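Local coordinates for putative periplasmic protein (Salmonella enterica subsp. enterica serovar Typhimurium, PDB 4J32) that serves as the periplasmic immunity protein Tai4, which binds and inhibits the cognate peptidoglycan hydrolase Tae4, an effector of the type VI secretion system, at the interface of chains C and A, the interface of chains A and B and the interface of chains C and B. Sequence-based numbering; all coordinates share one arbitrary frame. Chains: chain A/B, Putative periplasmic protein; chain C, Putative cytoplasmic protein.

Contact 1: the interface of chains C and A. Residues chain C 55, 133, 135-136, 139, 155; chain A 71-72.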
ATOM      1  N   ASN C  55     -12.929  14.976   1.850  1.00 18.82           N
ATOM      2  CA  ASN C  55     -13.572  15.907   0.901  1.00 18.66           C
ATOM      3  C   ASN C  55     -14.609  16.755   1.643  1.00 18.67           C
ATOM      4  O   ASN C  55     -15.685  16.266   1.988  1.00 18.52           O
ATOM      5  CB  ASN C  55     -14.232  15.178  -0.277  1.00 18.88           C
ATOM      6  CG  ASN C  55     -14.746  16.157  -1.349  1.00 20.09           C
ATOM      7  OD1 ASN C  55     -14.684  17.384  -1.161  1.00 21.40           O
ATOM      8  ND2 ASN C  55     -15.225  15.625  -2.471  1.00 20.44           N
ATOM      9  N   TRP C 133     -11.970  13.362 -12.488  1.00 25.14           N
ATOM     10  CA  TRP C 133     -11.615  13.270 -11.067  1.00 24.16           C
ATOM     11  C   TRP C 133     -11.747  11.850 -10.557  1.00 24.67           C
ATOM     12  O   TRP C 133     -12.678  11.138 -10.908  1.00 25.35           O
ATOM     13  CB  TRP C 133     -12.482  14.162 -10.184  1.00 23.42           C
ATOM     14  CG  TRP C 133     -12.133  15.617 -10.216  1.00 24.27           C
ATOM     15  CD1 TRP C 133     -10.948  16.194 -10.601  1.00 26.17           C
ATOM     16  CD2 TRP C 133     -12.993  16.682  -9.810  1.00 23.58           C
ATOM     17  NE1 TRP C 133     -11.030  17.569 -10.444  1.00 24.55           N
ATOM     18  CE2 TRP C 133     -12.276  17.888  -9.971  1.00 25.21           C
ATOM     19  CE3 TRP C 133     -14.306  16.730  -9.320  1.00 22.14           C
ATOM     20  CZ2 TRP C 133     -12.839  19.146  -9.668  1.00 24.63           C
ATOM     21  CZ3 TRP C 133     -14.868  17.977  -9.026  1.00 23.40           C
ATOM     22  CH2 TRP C 133     -14.123  19.169  -9.196  1.00 23.74           C
ATOM     23  N   ASN C 135     -11.975  10.876  -7.338  1.00 20.47           N
ATOM     24  CA  ASN C 135     -12.615  10.750  -6.023  1.00 20.19           C
ATOM     25  C   ASN C 135     -14.095  11.145  -6.021  1.00 20.03           C
ATOM     26  O   ASN C 135     -14.740  11.093  -4.972  1.00 20.13           O
ATOM     27  CB  ASN C 135     -11.859  11.605  -4.987  1.00 19.37           C
ATOM     28  CG  ASN C 135     -12.056  13.105  -5.244  1.00 20.28           C
ATOM     29  OD1 ASN C 135     -11.884  13.574  -6.381  1.00 21.29           O
ATOM     30  ND2 ASN C 135     -12.461  13.840  -4.218  1.00 19.18           N
ATOM     31  N   ALA C 136     -14.617  11.566  -7.176  1.00 21.21           N
ATOM     32  CA  ALA C 136     -15.967  12.139  -7.242  1.00 20.04           C
ATOM     33  C   ALA C 136     -16.420  12.312  -8.684  1.00 21.47           C
ATOM     34  O   ALA C 136     -15.601  12.359  -9.598  1.00 21.82           O
ATOM     35  CB  ALA C 136     -16.032  13.492  -6.501  1.00 19.93           C
ATOM     36  N   HIS C 139     -18.976  18.318  -8.273  1.00 19.37           N
ATOM     37  CA  HIS C 139     -18.701  19.260  -7.188  1.00 19.14           C
ATOM     38  C   HIS C 139     -19.977  20.071  -6.973  1.00 18.67           C
ATOM     39  O   HIS C 139     -20.769  20.243  -7.914  1.00 19.35           O
ATOM     40  CB  HIS C 139     -17.545  20.197  -7.569  1.00 19.88           C
ATOM     41  CG  HIS C 139     -16.903  20.862  -6.389  1.00 22.17           C
ATOM     42  ND1 HIS C 139     -16.151  20.173  -5.461  1.00 23.99           N
ATOM     43  CD2 HIS C 139     -16.911  22.156  -5.983  1.00 20.91           C
ATOM     44  CE1 HIS C 139     -15.718  21.014  -4.536  1.00 23.37           C
ATOM     45  NE2 HIS C 139     -16.174  22.223  -4.827  1.00 23.21           N
ATOM     46  N   LEU C 155      -8.433  23.774  -7.366  1.00 59.30           N
ATOM     47  CA  LEU C 155      -7.078  23.433  -7.811  1.00 62.34           C
ATOM     48  C   LEU C 155      -6.748  23.859  -9.244  1.00 64.69           C
ATOM     49  O   LEU C 155      -5.631  24.307  -9.516  1.00 67.08           O
ATOM     50  CB  LEU C 155      -6.834  21.925  -7.626  1.00 62.13           C
ATOM     51  CG  LEU C 155      -6.976  21.356  -6.199  1.00 61.48           C
ATOM     52  CD1 LEU C 155      -7.610  19.962  -6.203  1.00 59.71           C
ATOM     53  CD2 LEU C 155      -5.640  21.355  -5.448  1.00 62.34           C
TER
ATOM     54  N   GLY A  71      -8.061  14.849  -8.525  1.00 23.83           N
ATOM     55  CA  GLY A  71      -9.330  14.829  -7.827  1.00 22.27           C
ATOM     56  C   GLY A  71      -9.712  16.199  -7.328  1.00 23.30           C
ATOM     57  O   GLY A  71      -9.000  17.180  -7.564  1.00 24.42           O
ATOM     58  N   SER A  72     -10.848  16.280  -6.647  1.00 22.36           N
ATOM     59  CA  SER A  72     -11.341  17.564  -6.109  1.00 23.08           C
ATOM     60  C   SER A  72     -10.745  17.878  -4.737  1.00 23.11           C
ATOM     61  O   SER A  72     -11.114  18.872  -4.092  1.00 24.47           O
ATOM     62  CB  SER A  72     -12.862  17.559  -6.022  1.00 23.37           C
ATOM     63  OG  SER A  72     -13.291  16.536  -5.144  1.00 22.95           O
TER
HETATM   64  O   HOH W   1     -15.979  17.311  -5.133  1.00 18.24           O
HETATM   65  O   HOH W   2     -13.406  19.358  -2.603  1.00 22.97           O
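A:Gly71 and A:Ser72, on the loop of Tai4 between helices 51-65 and 78-86, lie against C:Trp133 and C:Asn135 of Tae4, a papain-like NlpC/P60 peptidase, and reach C:His139 through water. C:His139, at the start of strand 138-143, is the catalytic histidine of this peptidase family, which places the loop in the active-site cleft. Direct hydrogen bonding centres on the amide of C:Asn135, which reads main chain and side chain of one serine. C:Asn135 OD1 accepts a hydrogen bond from the backbone N of A:Ser72 at 2.9 Å, the donor tilted 28° from the carbonyl plane, while C:Asn135 ND2 donates to A:Ser72 OG at 3.0 Å, nearly within the amide plane. With chi1 61°, OG sits between the backbone N and the carbonyl carbon and faces this amide. Water extends the network: water 1 joins A:Ser72 OG (2.8 Å) to C:His139 ND1 (2.9 Å) and C:Asn55 ND2, and water 2 bridges C:Asn55 OD1 to the carbonyl oxygen of A:Ser72. Packing uses one face of the C:Trp133 indole. A:Ser72 CB stands 3.6 Å from the centroid of the six-membered ring, and the carbonyl carbon C of A:Gly71 lies 3.7 Å from that of the five-membered ring.

Contact 2: the interface of chains A and B. Residues chain A 3, 5, 38-39, 42-43; chain B 77, 80.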
ATOM      1  N   ALA A   3       4.595 -13.103  10.411  1.00 26.12           N
ATOM      2  CA  ALA A   3       3.559 -12.737   9.442  1.00 24.29           C
ATOM      3  C   ALA A   3       2.973 -13.973   8.778  1.00 24.06           C
ATOM      4  O   ALA A   3       3.433 -15.102   9.011  1.00 24.71           O
ATOM      5  CB  ALA A   3       4.118 -11.790   8.385  1.00 21.57           C
ATOM      6  N   THR A   5       3.171 -14.913   5.774  1.00 20.94           N
ATOM      7  CA  THR A   5       3.838 -15.115   4.486  1.00 20.92           C
ATOM      8  C   THR A   5       3.817 -16.570   3.983  1.00 20.94           C
ATOM      9  O   THR A   5       3.596 -16.801   2.800  1.00 20.45           O
ATOM     10  CB  THR A   5       5.287 -14.573   4.553  1.00 20.61           C
ATOM     11  OG1 THR A   5       5.276 -13.337   5.302  1.00 19.80           O
ATOM     12  CG2 THR A   5       5.852 -14.297   3.139  1.00 19.94           C
ATOM     13  N   ALA A  38      11.191  -4.339   1.062  1.00 18.50           N
ATOM     14  CA  ALA A  38      11.511  -5.457   1.974  1.00 18.47           C
ATOM     15  C   ALA A  38      10.357  -6.450   1.985  1.00 17.76           C
ATOM     16  O   ALA A  38      10.570  -7.681   1.934  1.00 17.54           O
ATOM     17  CB  ALA A  38      11.777  -4.940   3.377  1.00 18.79           C
ATOM     18  N   THR A  39       9.139  -5.910   2.056  1.00 16.84           N
ATOM     19  CA  THR A  39       7.917  -6.701   2.042  1.00 16.71           C
ATOM     20  C   THR A  39       7.818  -7.498   0.730  1.00 16.43           C
ATOM     21  O   THR A  39       7.566  -8.711   0.744  1.00 16.41           O
ATOM     22  CB  THR A  39       6.677  -5.781   2.259  1.00 16.66           C
ATOM     23  OG1 THR A  39       6.736  -5.218   3.578  1.00 17.62           O
ATOM     24  CG2 THR A  39       5.355  -6.563   2.091  1.00 16.02           C
ATOM     25  N   ALA A  42      10.017 -10.584   0.651  1.00 16.55           N
ATOM     26  CA  ALA A  42       9.500 -11.721   1.427  1.00 16.35           C
ATOM     27  C   ALA A  42       8.641 -12.617   0.526  1.00 17.10           C
ATOM     28  O   ALA A  42       8.742 -13.857   0.571  1.00 17.95           O
ATOM     29  CB  ALA A  42       8.691 -11.230   2.633  1.00 16.80           C
ATOM     30  N   TYR A  43       7.794 -12.003  -0.303  1.00 16.44           N
ATOM     31  CA  TYR A  43       6.958 -12.812  -1.220  1.00 16.82           C
ATOM     32  C   TYR A  43       7.789 -13.484  -2.318  1.00 17.00           C
ATOM     33  O   TYR A  43       7.473 -14.612  -2.725  1.00 18.06           O
ATOM     34  CB  TYR A  43       5.819 -11.976  -1.816  1.00 15.73           C
ATOM     35  CG  TYR A  43       4.968 -11.401  -0.713  1.00 17.16           C
ATOM     36  CD1 TYR A  43       4.408 -12.244   0.256  1.00 16.99           C
ATOM     37  CD2 TYR A  43       4.770 -10.017  -0.603  1.00 18.44           C
ATOM     38  CE1 TYR A  43       3.643 -11.743   1.322  1.00 18.92           C
ATOM     39  CE2 TYR A  43       3.991  -9.492   0.454  1.00 16.66           C
ATOM     40  CZ  TYR A  43       3.435 -10.361   1.397  1.00 17.55           C
ATOM     41  OH  TYR A  43       2.707  -9.883   2.445  1.00 18.70           O
TER
ATOM     42  N   PHE B  77       8.393  -4.105   8.229  1.00 19.94           N
ATOM     43  CA  PHE B  77       7.364  -4.790   7.405  1.00 18.82           C
ATOM     44  C   PHE B  77       5.927  -4.214   7.565  1.00 19.17           C
ATOM     45  O   PHE B  77       4.944  -4.967   7.632  1.00 18.07           O
ATOM     46  CB  PHE B  77       7.404  -6.305   7.682  1.00 19.50           C
ATOM     47  CG  PHE B  77       8.710  -6.951   7.277  1.00 19.57           C
ATOM     48  CD1 PHE B  77       8.964  -7.249   5.934  1.00 19.42           C
ATOM     49  CD2 PHE B  77       9.676  -7.269   8.234  1.00 22.31           C
ATOM     50  CE1 PHE B  77      10.177  -7.860   5.558  1.00 20.62           C
ATOM     51  CE2 PHE B  77      10.894  -7.881   7.856  1.00 21.87           C
ATOM     52  CZ  PHE B  77      11.133  -8.166   6.514  1.00 20.62           C
ATOM     53  N   MET B  80       3.519  -5.182   4.865  1.00 16.65           N
ATOM     54  CA  MET B  80       3.084  -6.570   5.053  1.00 17.41           C
ATOM     55  C   MET B  80       1.892  -6.720   6.001  1.00 17.00           C
ATOM     56  O   MET B  80       1.049  -7.639   5.841  1.00 16.92           O
ATOM     57  CB  MET B  80       4.251  -7.400   5.586  1.00 17.34           C
ATOM     58  CG  MET B  80       3.973  -8.870   5.558  1.00 19.27           C
ATOM     59  SD  MET B  80       5.413  -9.844   6.079  1.00 20.42           S
ATOM     60  CE  MET B  80       6.370  -9.831   4.556  1.00 21.33           C
TER
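Helix 30-46 of chain A, through A:Ala38, A:Thr39, A:Ala42 and A:Tyr43, and the N-terminal segment of the same chain, through A:Ala3 and, at the start of 3-10 helix 5-7, A:Thr5, receive B:Met80 of helix 78-86 and B:Phe77 of the loop just before it. B:Met80 hides 51 Å² here and touches both chain A segments. Its chain runs extended as far as the sulfur, with CG anti to the backbone N (chi1 -169°), then bends at chi3 (-80°), which turns the methyl CE towards the helix. B:Met80 CE consequently presses on A:Ala42 CB at 3.3 Å, tighter than usual for two carbons. On the N-terminal side, B:Met80 SD meets A:Ala3 CB at 3.3 Å and A:Thr5 OG1 at 3.6 Å; the threonine side chain lies across the thioether at about a right angle. Nearer the backbone, A:Tyr43 brings its phenol OH to within 3.5 Å of B:Met80 CG, and A:Thr39 sets CG2 3.7 Å from B:Met80 CA. B:Phe77 makes contact through CD1 and CE1: CE1 approaches A:Ala38 O at 3.6 Å, and CD1 lies 3.8 Å from A:Thr39 OG1 as the two side chains pass in opposite directions. The whole interface is two-fold symmetric, so this packing recurs with the chains exchanged and probably contributes to pairing two Tai4 molecules, as the deposited assembly suggests.

Contact 3: the interface of chains C and B. Residues chain C 47, 52-53, 81; chain B 44, 51, 54-55.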
ATOM      1  N   ASN C  47     -14.954  12.063  12.766  1.00 23.66           N
ATOM      2  CA  ASN C  47     -14.649  11.407  11.501  1.00 23.40           C
ATOM      3  C   ASN C  47     -13.533  12.068  10.727  1.00 23.61           C
ATOM      4  O   ASN C  47     -12.746  11.382  10.066  1.00 23.97           O
ATOM      5  CB  ASN C  47     -15.891  11.251  10.631  1.00 22.51           C
ATOM      6  CG  ASN C  47     -16.744  10.080  11.074  1.00 23.39           C
ATOM      7  OD1 ASN C  47     -16.413   8.918  10.811  1.00 25.35           O
ATOM      8  ND2 ASN C  47     -17.834  10.374  11.777  1.00 24.49           N
ATOM      9  N   TYR C  52     -11.456   9.731   8.129  1.00 22.67           N
ATOM     10  CA  TYR C  52     -12.471   9.078   7.288  1.00 22.19           C
ATOM     11  C   TYR C  52     -13.039  10.022   6.250  1.00 21.09           C
ATOM     12  O   TYR C  52     -13.425   9.579   5.169  1.00 21.04           O
ATOM     13  CB  TYR C  52     -13.642   8.557   8.125  1.00 23.13           C
ATOM     14  CG  TYR C  52     -13.237   7.522   9.136  1.00 22.18           C
ATOM     15  CD1 TYR C  52     -13.291   6.171   8.824  1.00 24.68           C
ATOM     16  CD2 TYR C  52     -12.814   7.901  10.417  1.00 24.02           C
ATOM     17  CE1 TYR C  52     -12.905   5.201   9.759  1.00 26.98           C
ATOM     18  CE2 TYR C  52     -12.428   6.941  11.360  1.00 26.74           C
ATOM     19  CZ  TYR C  52     -12.484   5.593  11.010  1.00 26.72           C
ATOM     20  OH  TYR C  52     -12.127   4.639  11.937  1.00 27.51           O
ATOM     21  N   PHE C  53     -13.158  11.306   6.595  1.00 20.06           N
ATOM     22  CA  PHE C  53     -13.650  12.290   5.619  1.00 20.23           C
ATOM     23  C   PHE C  53     -12.481  13.174   5.249  1.00 20.43           C
ATOM     24  O   PHE C  53     -11.793  13.678   6.141  1.00 21.08           O
ATOM     25  CB  PHE C  53     -14.731  13.192   6.217  1.00 20.53           C
ATOM     26  CG  PHE C  53     -15.948  12.457   6.740  1.00 19.81           C
ATOM     27  CD1 PHE C  53     -16.289  11.185   6.271  1.00 22.33           C
ATOM     28  CD2 PHE C  53     -16.789  13.098   7.663  1.00 20.93           C
ATOM     29  CE1 PHE C  53     -17.434  10.525   6.739  1.00 22.70           C
ATOM     30  CE2 PHE C  53     -17.936  12.449   8.142  1.00 21.50           C
ATOM     31  CZ  PHE C  53     -18.249  11.162   7.688  1.00 21.35           C
ATOM     32  N   VAL C  81     -23.781  12.579   9.271  1.00 20.67           N
ATOM     33  CA  VAL C  81     -23.347  12.505  10.666  1.00 21.25           C
ATOM     34  C   VAL C  81     -23.656  13.824  11.349  1.00 21.14           C
ATOM     35  O   VAL C  81     -23.693  14.881  10.707  1.00 20.46           O
ATOM     36  CB  VAL C  81     -21.840  12.166  10.819  1.00 21.55           C
ATOM     37  CG1 VAL C  81     -21.506  10.806  10.203  1.00 21.79           C
ATOM     38  CG2 VAL C  81     -20.973  13.222  10.168  1.00 22.00           C
TER
ATOM     39  N   LEU B  44     -14.775   5.573  -0.197  1.00 16.67           N
ATOM     40  CA  LEU B  44     -15.924   5.935   0.652  1.00 16.76           C
ATOM     41  C   LEU B  44     -16.988   6.732  -0.111  1.00 17.39           C
ATOM     42  O   LEU B  44     -18.188   6.502   0.098  1.00 17.80           O
ATOM     43  CB  LEU B  44     -15.474   6.656   1.948  1.00 17.51           C
ATOM     44  CG  LEU B  44     -16.555   7.084   2.957  1.00 17.26           C
ATOM     45  CD1 LEU B  44     -15.971   7.016   4.366  1.00 19.11           C
ATOM     46  CD2 LEU B  44     -17.073   8.454   2.629  1.00 20.68           C
ATOM     47  N   VAL B  51     -21.341   5.091   7.792  1.00 19.87           N
ATOM     48  CA  VAL B  51     -19.941   5.288   8.188  1.00 20.02           C
ATOM     49  C   VAL B  51     -19.448   4.222   9.181  1.00 19.69           C
ATOM     50  O   VAL B  51     -18.254   3.902   9.224  1.00 18.13           O
ATOM     51  CB  VAL B  51     -19.715   6.726   8.748  1.00 20.65           C
ATOM     52  CG1 VAL B  51     -20.300   6.888  10.200  1.00 22.46           C
ATOM     53  CG2 VAL B  51     -18.241   7.121   8.645  1.00 21.69           C
ATOM     54  N   TYR B  54     -17.094   1.460   7.965  1.00 17.45           N
ATOM     55  CA  TYR B  54     -15.688   1.851   7.852  1.00 17.42           C
ATOM     56  C   TYR B  54     -14.998   1.900   9.226  1.00 17.82           C
ATOM     57  O   TYR B  54     -13.821   1.526   9.343  1.00 16.97           O
ATOM     58  CB  TYR B  54     -15.574   3.203   7.132  1.00 17.42           C
ATOM     59  CG  TYR B  54     -16.291   3.208   5.808  1.00 17.75           C
ATOM     60  CD1 TYR B  54     -15.629   2.815   4.635  1.00 17.03           C
ATOM     61  CD2 TYR B  54     -17.628   3.624   5.722  1.00 18.34           C
ATOM     62  CE1 TYR B  54     -16.276   2.824   3.396  1.00 17.20           C
ATOM     63  CE2 TYR B  54     -18.302   3.630   4.476  1.00 17.79           C
ATOM     64  CZ  TYR B  54     -17.618   3.243   3.336  1.00 18.97           C
ATOM     65  OH  TYR B  54     -18.254   3.251   2.119  1.00 18.64           O
ATOM     66  N   HIS B  55     -15.730   2.351  10.247  1.00 18.71           N
ATOM     67  CA  HIS B  55     -15.239   2.307  11.630  1.00 18.48           C
ATOM     68  C   HIS B  55     -14.931   0.864  12.046  1.00 19.37           C
ATOM     69  O   HIS B  55     -13.946   0.615  12.753  1.00 19.53           O
ATOM     70  CB  HIS B  55     -16.248   2.895  12.634  1.00 20.09           C
ATOM     71  CG  HIS B  55     -16.585   4.337  12.414  1.00 19.25           C
ATOM     72  ND1 HIS B  55     -17.580   4.973  13.133  1.00 23.39           N
ATOM     73  CD2 HIS B  55     -16.096   5.257  11.546  1.00 20.45           C
ATOM     74  CE1 HIS B  55     -17.674   6.228  12.726  1.00 23.80           C
ATOM     75  NE2 HIS B  55     -16.794   6.424  11.760  1.00 20.84           N
TER
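Helix 42-49 of Tae4, the loop after it and strand 80-82 meet helix 51-65 of Tai4 and, through B:Leu44, helix 30-46, with C:Asn47 and C:Tyr52 taking hold of B:His55. A hydrogen bond runs from B:His55 NE2 to C:Asn47 OD1, 2.7 Å long and 165° at the hydrogen. The acceptor lies close to the imidazole plane, and the amide and ring planes are 23° apart, so the two flat groups meet almost coplanar although their side chains cross at about a right angle. The same imidazole turns B:His55 CD2 onto the phenol face of C:Tyr52, offset towards the rim and 3.7 Å from C:Tyr52 CE1, and the rings are edge-to-face with planes at 65°. On its own side, the imidazole carries the carbonyl oxygen of B:Val51 over one face, 3.4 Å above the plane. Apolar contact continues through the two methyls of B:Val51. B:Val51 CG2, anti to the backbone N, points to C:Phe53 CE1 at 4.0 Å and to C:Asn47 OD1, while B:Val51 CG1 reaches C:Val81 CG1 at 4.1 Å. At the far end, B:Leu44 CD1 rests 3.7 Å from the carbonyl oxygen of C:Tyr52 and also caps the ring of B:Tyr54. The patch hides 224 Å²; helix side chains of Tai4 meet helix, loop and strand residues of Tae4, giving this second Tai4 copy its own hold on the effector, if the deposited assembly is the biological one.

Contacts 1 and 3 lie on one Tae4 molecule, their C-alpha centres about 17 Å apart, yet engage different Tai4 copies, A at contact 1 and B at contact 3. Contact 2 joins those copies, its C-alpha centre about 33 Å from that of contact 1 and 29 Å from that of contact 3. Helix 30-46 serves twice, that of chain A packing against the other Tai4 at contact 2 and that of chain B presenting B:Leu44 to Tae4 at contact 3. The loop used at contact 1 has its chain B counterpart at contact 2, bearing B:Phe77. A Tai4 pair would thus contact each effector at two places, one through each copy, consistent with the deposited two-plus-two assembly.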